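Local coordinates for protein putative pore-forming toxin (Bacteroides vulgatus ATCC 8482, PDB 3KOG) that is of unproven function but is probably a secreted or surface-attached pore-forming toxin, at residues H178-V183 / Q226-G231; Q174-S179 / P234-G239; P23-A28 / A38-S43; G71-T76 / V90-S95. All coordinates share one frame; numbering follows the deposited sequence.

Contact 1 of 4, residues H178-V183 / Q226-G231; sequences HSRFSV and QIPGHG
A G1 beta bulge at His178 and Ser179, both facing Asn120, starts strand 179-198, and here the strand meets the type II beta turn Ile227-His230 of the histidine-rich tail that follows strand 207-225. The two imidazoles His178 and His230 join the segments most directly: ND1 of His178 and NE2 of His230 lie 2.7 Å apart in a hydrogen bond in which either nitrogen could be the donor. The bond lies near both ring planes, and the rings, 32° apart, meet rim to rim with neither over the other's face. The first torsion of His230 puts CG anti to the backbone N (chi1 -163°), on the side of His178; the ring of His232 also meets that of His178. Next to the histidines, Ile227 lies against the bulge backbone. Its CG1 is 3.5 Å from Arg180 N, and its CD1 reaches Ser179 O at 3.6 Å while also lying over one face of the His230 ring, toward its rim. Arg180 has its chain extended from CG to NE, CB passing Gln226 O and NH1 coming within 4.0 Å of Pro228 CD; its guanidinium also makes a cation-pi contact with Phe117. The turn is closed by His230 N bonding to Ile227 O, an oxygen that Gln226 NE2 grips from the opposite face of its plane at 3.2 Å, the same amide reaching His232 O. Between the backbones a single water donates to His178 O at 2.6 Å and accepts from Ile227 N at 2.9 Å.

Contact 2 of 4, residues Q174-S179 / P234-G239; sequences QVLAHS and PSHGHG
Leu176 lays its CD2 methyl over one face of the His236 imidazole, 4.0 Å from the ring centroid and 14° off the ring normal, a CH-pi contact shifted toward the rim. The other methyl, CD1, touches Pro234 CB, and CB rests against Ser235 O at 3.4 Å, so this one side chain spans three consecutive residues of the tail. At the edge of the same imidazole, Gln174 NE2 comes within 2.9 Å of His236 NE2, with amide and ring planes 70° apart; Trp125 meets the ring edge-to-face. The backbones join through a single antiparallel bridge, Ala177 with Ser235, by which the C-terminal tail is fastened to the short connection between strands 162-175 and 179-198. Ser235 N bonds to Ala177 O at 3.1 Å, while the return bond from Ala177 N to Ser235 O is short but bent to 125° and therefore weak. Pro234 CA adds C-H...O contacts to the carbonyls of Ala177 and His178, and the proline ring lies against Ser179 CB. Beyond the bridge, Ser235 OG accepts from Gly237 N in an ST turn, and Gly237 CA passes 3.9 Å from Ala177 CB.

Contact 3 of 4, residues P23-A28 / A38-S43; sequences PVVIDA and AEISFS
Val25 and Ile40 make the closest apolar contact here, CG2 of the valine lying 3.6 Å from CD1 of the isoleucine as the two side chains slide past each other in opposite directions. In Ile40, CG1 is anti to the carbonyl carbon (chi1 -60°) and CD1 continues the chain outward (chi2 176°), which carries the terminal methyl to the valine. The other valine branch, CG1, turns to Ala38 and meets its CB at 4.2 Å. Val25 therefore divides its two methyls between two residues on the same side of the facing strand. Ala64 of strand 58-66 and Ile92 and Leu94 of strand 85-94 also pack on Val25 in the apolar layer between two beta sheets. Strand 18-27 belongs to the large mixed sheet and strand 39-42 is an outermost strand of the three-stranded antiparallel sheet; their axes approach to 9.5 Å with directions 139° apart, a distance at which the sheets face each other through side chains, as in a beta sandwich. The contact between ring systems lies at the other end. Pro23 CG comes to Phe42 CZ at 3.7 Å, the pyrrolidine crossing the phenyl side chain at about a right angle and meeting the aromatic ring obliquely; CE2 and CZ of Phe42 supply the contact. Pro23 CG also touches Ile40 CG2, at 4.3 Å, so the proline sits across both side chains. Polar bonding of the valine backbone goes elsewhere: Val25 N donates to Thr35 OG1.

Contact 4 of 4, residues G71-T76 / V90-S95; sequences GSASVT and VTIILS
Gly71 is pressed against Leu94 at the tight end of this contact, its N 3.2 Å from the CD2 methyl of the leucine. Ile92 CG2 lies 3.6 Å from the glycine carbonyl carbon, and Gly71 CA lies close to Ile93 O. Two residues along, Ala73 CB touches both Thr91 O, at 3.4 Å, and Val90 CG2, at 3.6 Å, with Ile92 CG1 a little farther off. Val90 holds CG2 anti to its backbone N while CG1 takes the crowded position between N and the carbonyl carbon (chi1 59°), and it is CG2 that reaches the alanine. Strands 69-77 and 85-94 run roughly antiparallel, 157° apart with axes 5.6 Å from each other, yet they belong to different sheets: this is where the edge strand of the three-stranded sheet closes onto the large mixed sheet of what looks like a beta sandwich. The packing slackens toward Val75, whose CB is 4.5 Å from Val90 CG2. On the side open to solvent, Ser72 and Ser74 point away from the partner strand, Ser74 OG bonding to Asn61. A water also links the backbones, donating to Ser72 O at 2.9 Å and accepting from Ile93 N at 3.0 Å.

Overall arrangement
The four contacts form two clusters on opposite sides of the centre of this elongated, mostly beta chain, both reaching the large mixed sheet. Contacts 1 and 2 share His178 and Ser179, with centres 10 Å apart, and hold successive parts of the C-terminal tail; Phe181 of the first packs on Val175 of the second. Contacts 3 and 4 lie within the DUF3869 family region, centres 7 Å apart, and join through neighbouring strands 18-27 and 85-94, where Val25 CG1 meets Leu94 CD1 at 3.4 Å. About 42 to 45 Å separates the centres of the two clusters. An acetate near Gln226 and a glycerol hydrogen-bonded to Thr91 probably come from the crystallisation liquor.

Contact 1 of 4, residues H178-V183 / Q226-G231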
loop_
_atom_site.group_PDB
_atom_site.type_symbol
_atom_site.label_atom_id
_atom_site.label_comp_id
_atom_site.label_asym_id
_atom_site.label_seq_id
_atom_site.Cartn_x
_atom_site.Cartn_y
_atom_site.Cartn_z
ATOM N N HIS A 178 -7.297 20.944 22.523
ATOM C CA HIS A 178 -8.760 21.104 22.433
ATOM C C HIS A 178 -9.358 20.091 21.468
ATOM O O HIS A 178 -10.071 20.454 20.514
ATOM C CB HIS A 178 -9.121 22.538 22.033
ATOM C CG HIS A 178 -8.555 23.582 22.954
ATOM N ND1 HIS A 178 -9.037 23.795 24.225
ATOM C CD2 HIS A 178 -7.542 24.468 22.786
ATOM C CE1 HIS A 178 -8.356 24.774 24.799
ATOM N NE2 HIS A 178 -7.441 25.199 23.948
ATOM N N SER A 179 -8.991 18.834 21.673
ATOM C CA SER A 179 -9.270 17.771 20.691
ATOM C C SER A 179 -9.764 16.497 21.337
ATOM O O SER A 179 -9.289 16.107 22.399
ATOM C CB SER A 179 -8.013 17.447 19.880
ATOM O OG SER A 179 -8.247 16.338 19.038
ATOM N N ARG A 180 -10.738 15.879 20.689
ATOM C CA ARG A 180 -11.182 14.530 20.984
ATOM C C ARG A 180 -10.393 13.654 20.026
ATOM O O ARG A 180 -10.623 13.671 18.805
ATOM C CB ARG A 180 -12.688 14.409 20.739
ATOM C CG ARG A 180 -13.274 13.057 20.993
ATOM C CD ARG A 180 -14.754 13.049 20.679
ATOM N NE ARG A 180 -15.422 12.005 21.428
ATOM C CZ ARG A 180 -15.705 12.062 22.731
ATOM N NH1 ARG A 180 -15.380 13.135 23.473
ATOM N NH2 ARG A 180 -16.304 11.021 23.307
ATOM N N PHE A 181 -9.428 12.936 20.578
ATOM C CA PHE A 181 -8.464 12.180 19.795
ATOM C C PHE A 181 -8.748 10.702 19.831
ATOM O O PHE A 181 -9.046 10.144 20.890
ATOM C CB PHE A 181 -7.048 12.467 20.324
ATOM C CG PHE A 181 -5.959 11.640 19.661
ATOM C CD1 PHE A 181 -5.359 12.072 18.493
ATOM C CD2 PHE A 181 -5.576 10.408 20.185
ATOM C CE1 PHE A 181 -4.389 11.261 17.840
ATOM C CE2 PHE A 181 -4.592 9.632 19.581
ATOM C CZ PHE A 181 -4.006 10.060 18.392
ATOM N N SER A 182 -8.569 10.048 18.691
ATOM C CA SER A 182 -8.689 8.627 18.540
ATOM C C SER A 182 -7.939 8.168 17.297
ATOM O O SER A 182 -7.468 8.982 16.498
ATOM C CB SER A 182 -10.164 8.192 18.457
ATOM O OG SER A 182 -10.797 8.721 17.300
ATOM N N VAL A 183 -7.835 6.857 17.138
ATOM C CA VAL A 183 -7.153 6.338 15.953
ATOM C C VAL A 183 -8.028 5.292 15.266
ATOM O O VAL A 183 -8.505 4.392 15.893
ATOM C CB VAL A 183 -5.785 5.740 16.330
ATOM C CG1 VAL A 183 -5.051 5.235 15.071
ATOM C CG2 VAL A 183 -4.935 6.785 17.060
ATOM N N GLN A 226 -13.838 17.607 17.276
ATOM C CA GLN A 226 -14.448 18.492 18.235
ATOM C C GLN A 226 -14.865 17.722 19.475
ATOM O O GLN A 226 -15.509 16.676 19.369
ATOM C CB GLN A 226 -15.675 19.180 17.629
ATOM C CG GLN A 226 -16.374 20.150 18.561
ATOM C CD GLN A 226 -15.545 21.378 18.892
ATOM O OE1 GLN A 226 -14.923 21.990 18.001
ATOM N NE2 GLN A 226 -15.564 21.768 20.162
ATOM N N ILE A 227 -14.498 18.259 20.642
ATOM C CA ILE A 227 -15.032 17.797 21.933
ATOM C C ILE A 227 -16.411 18.426 22.131
ATOM O O ILE A 227 -16.526 19.664 22.315
ATOM C CB ILE A 227 -14.153 18.187 23.116
ATOM C CG1 ILE A 227 -12.750 17.591 22.991
ATOM C CG2 ILE A 227 -14.806 17.737 24.439
ATOM C CD1 ILE A 227 -11.832 18.037 24.093
ATOM N N PRO A 228 -17.467 17.603 22.088
ATOM C CA PRO A 228 -18.800 18.230 22.062
ATOM C C PRO A 228 -19.038 19.033 23.316
ATOM O O PRO A 228 -18.790 18.558 24.407
ATOM C CB PRO A 228 -19.750 17.033 21.914
ATOM C CG PRO A 228 -18.877 15.952 21.285
ATOM C CD PRO A 228 -17.562 16.138 21.985
ATOM N N GLY A 229 -19.415 20.296 23.134
ATOM C CA GLY A 229 -19.644 21.225 24.232
ATOM C C GLY A 229 -18.461 22.096 24.615
ATOM O O GLY A 229 -18.671 23.111 25.253
ATOM N N HIS A 230 -17.237 21.709 24.239
ATOM C CA HIS A 230 -15.988 22.490 24.479
ATOM C C HIS A 230 -15.988 23.757 23.612
ATOM O O HIS A 230 -16.551 23.758 22.512
ATOM C CB HIS A 230 -14.766 21.614 24.136
ATOM C CG HIS A 230 -13.452 22.104 24.687
ATOM N ND1 HIS A 230 -13.218 22.255 26.039
ATOM C CD2 HIS A 230 -12.280 22.397 24.071
ATOM C CE1 HIS A 230 -11.974 22.658 26.230
ATOM N NE2 HIS A 230 -11.375 22.733 25.054
ATOM N N GLY A 231 -15.363 24.831 24.114
ATOM C CA GLY A 231 -15.456 26.159 23.500
ATOM C C GLY A 231 -14.416 26.456 22.419
ATOM O O GLY A 231 -14.407 27.562 21.873
HETATM O O HOH W 1 -12.691 20.557 20.506
#

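Contact 2 of 4, residues Q174-S179 / P234-G239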
loop_
_atom_site.group_PDB
_atom_site.type_symbol
_atom_site.label_atom_id
_atom_site.label_comp_id
_atom_site.label_asym_id
_atom_site.label_seq_id
_atom_site.Cartn_x
_atom_site.Cartn_y
_atom_site.Cartn_z
ATOM N N GLN A 174 0.206 13.032 16.412
ATOM C CA GLN A 174 -0.084 14.312 17.016
ATOM C C GLN A 174 -1.473 14.321 17.646
ATOM O O GLN A 174 -2.468 14.048 16.960
ATOM C CB GLN A 174 0.032 15.351 15.932
ATOM C CG GLN A 174 0.066 16.763 16.361
ATOM C CD GLN A 174 0.804 17.622 15.344
ATOM O OE1 GLN A 174 1.736 17.151 14.692
ATOM N NE2 GLN A 174 0.394 18.870 15.204
ATOM N N VAL A 175 -1.513 14.612 18.957
ATOM C CA VAL A 175 -2.743 14.869 19.712
ATOM C C VAL A 175 -2.873 16.369 19.806
ATOM O O VAL A 175 -2.082 17.009 20.467
ATOM C CB VAL A 175 -2.717 14.273 21.146
ATOM C CG1 VAL A 175 -4.030 14.596 21.879
ATOM C CG2 VAL A 175 -2.471 12.788 21.105
ATOM N N LEU A 176 -3.854 16.951 19.130
ATOM C CA LEU A 176 -3.976 18.411 19.131
ATOM C C LEU A 176 -4.497 18.945 20.429
ATOM O O LEU A 176 -5.036 18.211 21.255
ATOM C CB LEU A 176 -4.863 18.898 17.957
ATOM C CG LEU A 176 -4.273 18.734 16.550
ATOM C CD1 LEU A 176 -5.224 19.277 15.495
ATOM C CD2 LEU A 176 -2.921 19.445 16.448
ATOM N N ALA A 177 -4.327 20.245 20.630
ATOM C CA ALA A 177 -5.008 20.916 21.732
ATOM C C ALA A 177 -6.506 20.943 21.453
ATOM O O ALA A 177 -6.946 20.927 20.279
ATOM C CB ALA A 177 -4.447 22.316 21.949
ATOM N N HIS A 178 -7.297 20.944 22.523
ATOM C CA HIS A 178 -8.760 21.104 22.433
ATOM C C HIS A 178 -9.358 20.091 21.468
ATOM O O HIS A 178 -10.071 20.454 20.514
ATOM C CB HIS A 178 -9.121 22.538 22.033
ATOM C CG HIS A 178 -8.555 23.582 22.954
ATOM N ND1 HIS A 178 -9.037 23.795 24.225
ATOM C CD2 HIS A 178 -7.542 24.468 22.786
ATOM C CE1 HIS A 178 -8.356 24.774 24.799
ATOM N NE2 HIS A 178 -7.441 25.199 23.948
ATOM N N SER A 179 -8.991 18.834 21.673
ATOM C CA SER A 179 -9.270 17.771 20.691
ATOM C C SER A 179 -9.764 16.497 21.337
ATOM O O SER A 179 -9.289 16.107 22.399
ATOM C CB SER A 179 -8.013 17.447 19.880
ATOM O OG SER A 179 -8.247 16.338 19.038
ATOM N N PRO A 234 -10.242 21.841 17.535
ATOM C CA PRO A 234 -8.889 21.349 17.695
ATOM C C PRO A 234 -7.879 22.231 16.976
ATOM O O PRO A 234 -8.137 22.673 15.838
ATOM C CB PRO A 234 -8.934 19.968 17.049
ATOM C CG PRO A 234 -10.366 19.538 17.137
ATOM C CD PRO A 234 -11.151 20.815 16.985
ATOM N N SER A 235 -6.753 22.475 17.644
ATOM C CA SER A 235 -5.637 23.248 17.067
ATOM C C SER A 235 -4.334 22.957 17.815
ATOM O O SER A 235 -4.309 22.181 18.774
ATOM C CB SER A 235 -5.925 24.753 17.144
ATOM O OG SER A 235 -5.917 25.216 18.491
ATOM N N HIS A 236 -3.255 23.620 17.384
ATOM C CA HIS A 236 -1.965 23.538 18.073
ATOM C C HIS A 236 -1.916 24.389 19.329
ATOM O O HIS A 236 -0.941 24.323 20.066
ATOM C CB HIS A 236 -0.819 23.908 17.130
ATOM C CG HIS A 236 -0.759 23.052 15.909
ATOM N ND1 HIS A 236 -1.559 23.279 14.807
ATOM C CD2 HIS A 236 -0.018 21.954 15.620
ATOM C CE1 HIS A 236 -1.303 22.359 13.892
ATOM N NE2 HIS A 236 -0.372 21.546 14.359
ATOM N N GLY A 237 -2.960 25.173 19.595
ATOM C CA GLY A 237 -3.089 25.854 20.875
ATOM C C GLY A 237 -1.934 26.814 21.127
ATOM O O GLY A 237 -1.453 27.451 20.193
ATOM N N HIS A 238 -1.488 26.900 22.382
ATOM C CA HIS A 238 -0.285 27.672 22.729
ATOM C C HIS A 238 1.032 26.979 22.348
ATOM O O HIS A 238 2.077 27.616 22.407
ATOM C CB HIS A 238 -0.259 28.031 24.221
ATOM C CG HIS A 238 -1.439 28.831 24.674
ATOM N ND1 HIS A 238 -1.794 28.942 26.003
ATOM C CD2 HIS A 238 -2.370 29.524 23.974
ATOM C CE1 HIS A 238 -2.884 29.687 26.104
ATOM N NE2 HIS A 238 -3.260 30.044 24.887
ATOM N N GLY A 239 0.999 25.698 21.962
ATOM C CA GLY A 239 2.194 25.001 21.452
ATOM C C GLY A 239 2.375 23.601 22.027
ATOM O O GLY A 239 1.435 23.023 22.592
#

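Contact 3 of 4, residues P23-A28 / A38-S43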
loop_
_atom_site.group_PDB
_atom_site.type_symbol
_atom_site.label_atom_id
_atom_site.label_comp_id
_atom_site.label_asym_id
_atom_site.label_seq_id
_atom_site.Cartn_x
_atom_site.Cartn_y
_atom_site.Cartn_z
ATOM N N PRO A 23 8.402 -1.798 -3.797
ATOM C CA PRO A 23 8.516 -2.742 -4.903
ATOM C C PRO A 23 9.212 -4.028 -4.464
ATOM O O PRO A 23 10.136 -3.991 -3.642
ATOM C CB PRO A 23 9.393 -1.995 -5.945
ATOM C CG PRO A 23 9.604 -0.669 -5.416
ATOM C CD PRO A 23 9.228 -0.599 -4.004
ATOM N N VAL A 24 8.686 -5.145 -4.954
ATOM C CA VAL A 24 9.257 -6.465 -4.817
ATOM C C VAL A 24 9.442 -6.997 -6.264
ATOM O O VAL A 24 8.439 -7.065 -7.008
ATOM C CB VAL A 24 8.306 -7.387 -4.069
ATOM C CG1 VAL A 24 8.918 -8.808 -3.963
ATOM C CG2 VAL A 24 7.919 -6.812 -2.676
ATOM N N VAL A 25 10.684 -7.305 -6.675
ATOM C CA VAL A 25 10.968 -7.711 -8.075
ATOM C C VAL A 25 11.221 -9.222 -8.088
ATOM O O VAL A 25 12.142 -9.723 -7.380
ATOM C CB VAL A 25 12.194 -6.983 -8.690
ATOM C CG1 VAL A 25 12.378 -7.360 -10.190
ATOM C CG2 VAL A 25 12.054 -5.441 -8.515
ATOM N N ILE A 26 10.436 -9.926 -8.900
ATOM C CA ILE A 26 10.512 -11.382 -9.000
ATOM C C ILE A 26 11.001 -11.809 -10.371
ATOM O O ILE A 26 10.435 -11.438 -11.410
ATOM C CB ILE A 26 9.143 -12.064 -8.735
ATOM C CG1 ILE A 26 8.601 -11.683 -7.374
ATOM C CG2 ILE A 26 9.210 -13.631 -8.930
ATOM C CD1 ILE A 26 9.514 -12.008 -6.144
ATOM N N ASP A 27 12.048 -12.617 -10.372
ATOM C CA ASP A 27 12.513 -13.201 -11.572
ATOM C C ASP A 27 11.689 -14.482 -11.796
ATOM O O ASP A 27 11.856 -15.447 -11.077
ATOM C CB ASP A 27 13.985 -13.532 -11.417
ATOM C CG ASP A 27 14.552 -14.251 -12.596
ATOM O OD1 ASP A 27 13.883 -14.487 -13.623
ATOM O OD2 ASP A 27 15.733 -14.579 -12.492
ATOM N N ALA A 28 10.837 -14.450 -12.788
ATOM C CA ALA A 28 9.845 -15.508 -13.048
ATOM C C ALA A 28 10.505 -16.769 -13.529
ATOM O O ALA A 28 9.907 -17.869 -13.467
ATOM C CB ALA A 28 8.819 -15.010 -14.100
ATOM N N ALA A 38 18.260 -5.895 -8.632
ATOM C CA ALA A 38 17.653 -5.348 -9.848
ATOM C C ALA A 38 17.764 -3.820 -9.832
ATOM O O ALA A 38 17.780 -3.191 -8.764
ATOM C CB ALA A 38 16.227 -5.741 -9.916
ATOM N N GLU A 39 17.853 -3.232 -11.007
ATOM C CA GLU A 39 17.742 -1.785 -11.186
ATOM C C GLU A 39 16.256 -1.474 -11.070
ATOM O O GLU A 39 15.426 -2.165 -11.700
ATOM C CB GLU A 39 18.303 -1.378 -12.560
ATOM C CG GLU A 39 18.361 0.145 -12.824
ATOM C CD GLU A 39 18.870 0.512 -14.247
ATOM O OE1 GLU A 39 19.447 -0.351 -14.988
ATOM O OE2 GLU A 39 18.666 1.689 -14.617
ATOM N N ILE A 40 15.902 -0.476 -10.264
ATOM C CA ILE A 40 14.522 -0.138 -10.033
ATOM C C ILE A 40 14.290 1.334 -10.199
ATOM O O ILE A 40 15.014 2.142 -9.624
ATOM C CB ILE A 40 14.062 -0.574 -8.613
ATOM C CG1 ILE A 40 14.234 -2.091 -8.491
ATOM C CG2 ILE A 40 12.610 -0.194 -8.389
ATOM C CD1 ILE A 40 13.914 -2.652 -7.094
ATOM N N SER A 41 13.219 1.695 -10.906
ATOM C CA SER A 41 12.911 3.081 -11.110
ATOM C C SER A 41 11.442 3.380 -10.823
ATOM O O SER A 41 10.538 2.563 -11.098
ATOM C CB SER A 41 13.287 3.502 -12.540
ATOM O OG SER A 41 12.528 2.775 -13.487
ATOM N N PHE A 42 11.214 4.532 -10.217
ATOM C CA PHE A 42 9.887 5.053 -9.954
ATOM C C PHE A 42 9.626 6.159 -10.953
ATOM O O PHE A 42 10.466 7.041 -11.055
ATOM C CB PHE A 42 9.833 5.690 -8.568
ATOM C CG PHE A 42 10.031 4.743 -7.432
ATOM C CD1 PHE A 42 11.301 4.404 -7.010
ATOM C CD2 PHE A 42 8.931 4.153 -6.811
ATOM C CE1 PHE A 42 11.497 3.483 -5.940
ATOM C CE2 PHE A 42 9.105 3.277 -5.728
ATOM C CZ PHE A 42 10.378 2.966 -5.279
ATOM N N SER A 43 8.489 6.130 -11.669
ATOM C CA SER A 43 8.073 7.195 -12.579
ATOM C C SER A 43 8.082 8.583 -11.967
ATOM O O SER A 43 8.456 9.522 -12.635
ATOM C CB SER A 43 6.663 6.968 -13.188
ATOM O OG SER A 43 5.691 6.875 -12.180
#

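Contact 4 of 4, residues G71-T76 / V90-S95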
loop_
_atom_site.group_PDB
_atom_site.type_symbol
_atom_site.label_atom_id
_atom_site.label_comp_id
_atom_site.label_asym_id
_atom_site.label_seq_id
_atom_site.Cartn_x
_atom_site.Cartn_y
_atom_site.Cartn_z
ATOM N N GLY A 71 10.481 -5.186 -16.649
ATOM C CA GLY A 71 9.104 -5.375 -16.260
ATOM C C GLY A 71 8.640 -4.130 -15.526
ATOM O O GLY A 71 9.463 -3.346 -15.076
ATOM N N SER A 72 7.325 -3.977 -15.454
ATOM C CA SER A 72 6.718 -2.793 -14.909
ATOM C C SER A 72 5.391 -3.141 -14.211
ATOM O O SER A 72 4.758 -4.136 -14.518
ATOM C CB SER A 72 6.557 -1.751 -16.017
ATOM O OG SER A 72 5.418 -2.019 -16.828
ATOM N N ALA A 73 5.022 -2.347 -13.206
ATOM C CA ALA A 73 3.723 -2.439 -12.538
ATOM C C ALA A 73 3.337 -1.055 -12.132
ATOM O O ALA A 73 4.175 -0.211 -11.914
ATOM C CB ALA A 73 3.779 -3.325 -11.286
ATOM N N SER A 74 2.043 -0.847 -12.024
ATOM C CA SER A 74 1.514 0.401 -11.540
ATOM C C SER A 74 0.831 0.211 -10.179
ATOM O O SER A 74 0.311 -0.884 -9.866
ATOM C CB SER A 74 0.585 0.979 -12.593
ATOM O OG SER A 74 1.324 1.281 -13.764
ATOM N N VAL A 75 0.872 1.251 -9.366
ATOM C CA VAL A 75 0.229 1.264 -8.078
ATOM C C VAL A 75 -0.485 2.618 -7.906
ATOM O O VAL A 75 0.031 3.697 -8.241
ATOM C CB VAL A 75 1.235 1.017 -6.951
ATOM C CG1 VAL A 75 2.297 2.070 -6.981
ATOM C CG2 VAL A 75 0.534 1.010 -5.623
ATOM N N THR A 76 -1.702 2.548 -7.416
ATOM C CA THR A 76 -2.494 3.797 -7.196
ATOM C C THR A 76 -2.315 4.151 -5.714
ATOM O O THR A 76 -2.655 3.363 -4.831
ATOM C CB THR A 76 -3.968 3.583 -7.584
ATOM O OG1 THR A 76 -4.016 3.358 -8.975
ATOM C CG2 THR A 76 -4.839 4.877 -7.222
ATOM N N VAL A 90 4.237 -3.661 -4.095
ATOM C CA VAL A 90 3.852 -3.897 -5.477
ATOM C C VAL A 90 4.836 -4.869 -6.075
ATOM O O VAL A 90 6.061 -4.701 -5.935
ATOM C CB VAL A 90 3.813 -2.595 -6.307
ATOM C CG1 VAL A 90 5.164 -1.890 -6.312
ATOM C CG2 VAL A 90 3.256 -2.864 -7.761
ATOM N N THR A 91 4.296 -5.890 -6.722
ATOM C CA THR A 91 5.098 -6.942 -7.349
ATOM C C THR A 91 5.366 -6.554 -8.816
ATOM O O THR A 91 4.422 -6.198 -9.573
ATOM C CB THR A 91 4.350 -8.278 -7.302
ATOM O OG1 THR A 91 4.165 -8.680 -5.936
ATOM C CG2 THR A 91 5.094 -9.420 -8.062
ATOM N N ILE A 92 6.636 -6.609 -9.191
ATOM C CA ILE A 92 7.077 -6.477 -10.546
ATOM C C ILE A 92 7.593 -7.849 -11.019
ATOM O O ILE A 92 8.556 -8.406 -10.488
ATOM C CB ILE A 92 8.167 -5.396 -10.716
ATOM C CG1 ILE A 92 7.671 -4.039 -10.183
ATOM C CG2 ILE A 92 8.556 -5.286 -12.151
ATOM C CD1 ILE A 92 8.313 -3.698 -8.906
ATOM N N ILE A 93 6.969 -8.378 -12.052
ATOM C CA ILE A 93 7.377 -9.653 -12.675
ATOM C C ILE A 93 8.366 -9.416 -13.806
ATOM O O ILE A 93 8.077 -8.684 -14.746
ATOM C CB ILE A 93 6.121 -10.371 -13.288
ATOM C CG1 ILE A 93 5.105 -10.684 -12.182
ATOM C CG2 ILE A 93 6.499 -11.657 -14.130
ATOM C CD1 ILE A 93 5.607 -11.563 -11.108
ATOM N N LEU A 94 9.502 -10.104 -13.731
ATOM C CA LEU A 94 10.477 -10.124 -14.785
ATOM C C LEU A 94 10.444 -11.510 -15.380
ATOM O O LEU A 94 10.532 -12.494 -14.652
ATOM C CB LEU A 94 11.874 -9.841 -14.265
ATOM C CG LEU A 94 12.110 -8.454 -13.709
ATOM C CD1 LEU A 94 13.605 -8.372 -13.217
ATOM C CD2 LEU A 94 11.803 -7.342 -14.665
ATOM N N SER A 95 10.367 -11.547 -16.706
ATOM C CA SER A 95 10.303 -12.781 -17.496
ATOM C C SER A 95 10.813 -12.484 -18.913
ATOM O O SER A 95 10.537 -11.409 -19.465
ATOM C CB SER A 95 8.869 -13.290 -17.534
ATOM O OG SER A 95 8.655 -14.195 -18.602
HETATM O O HOH W 2 4.834 -6.840 -13.392
#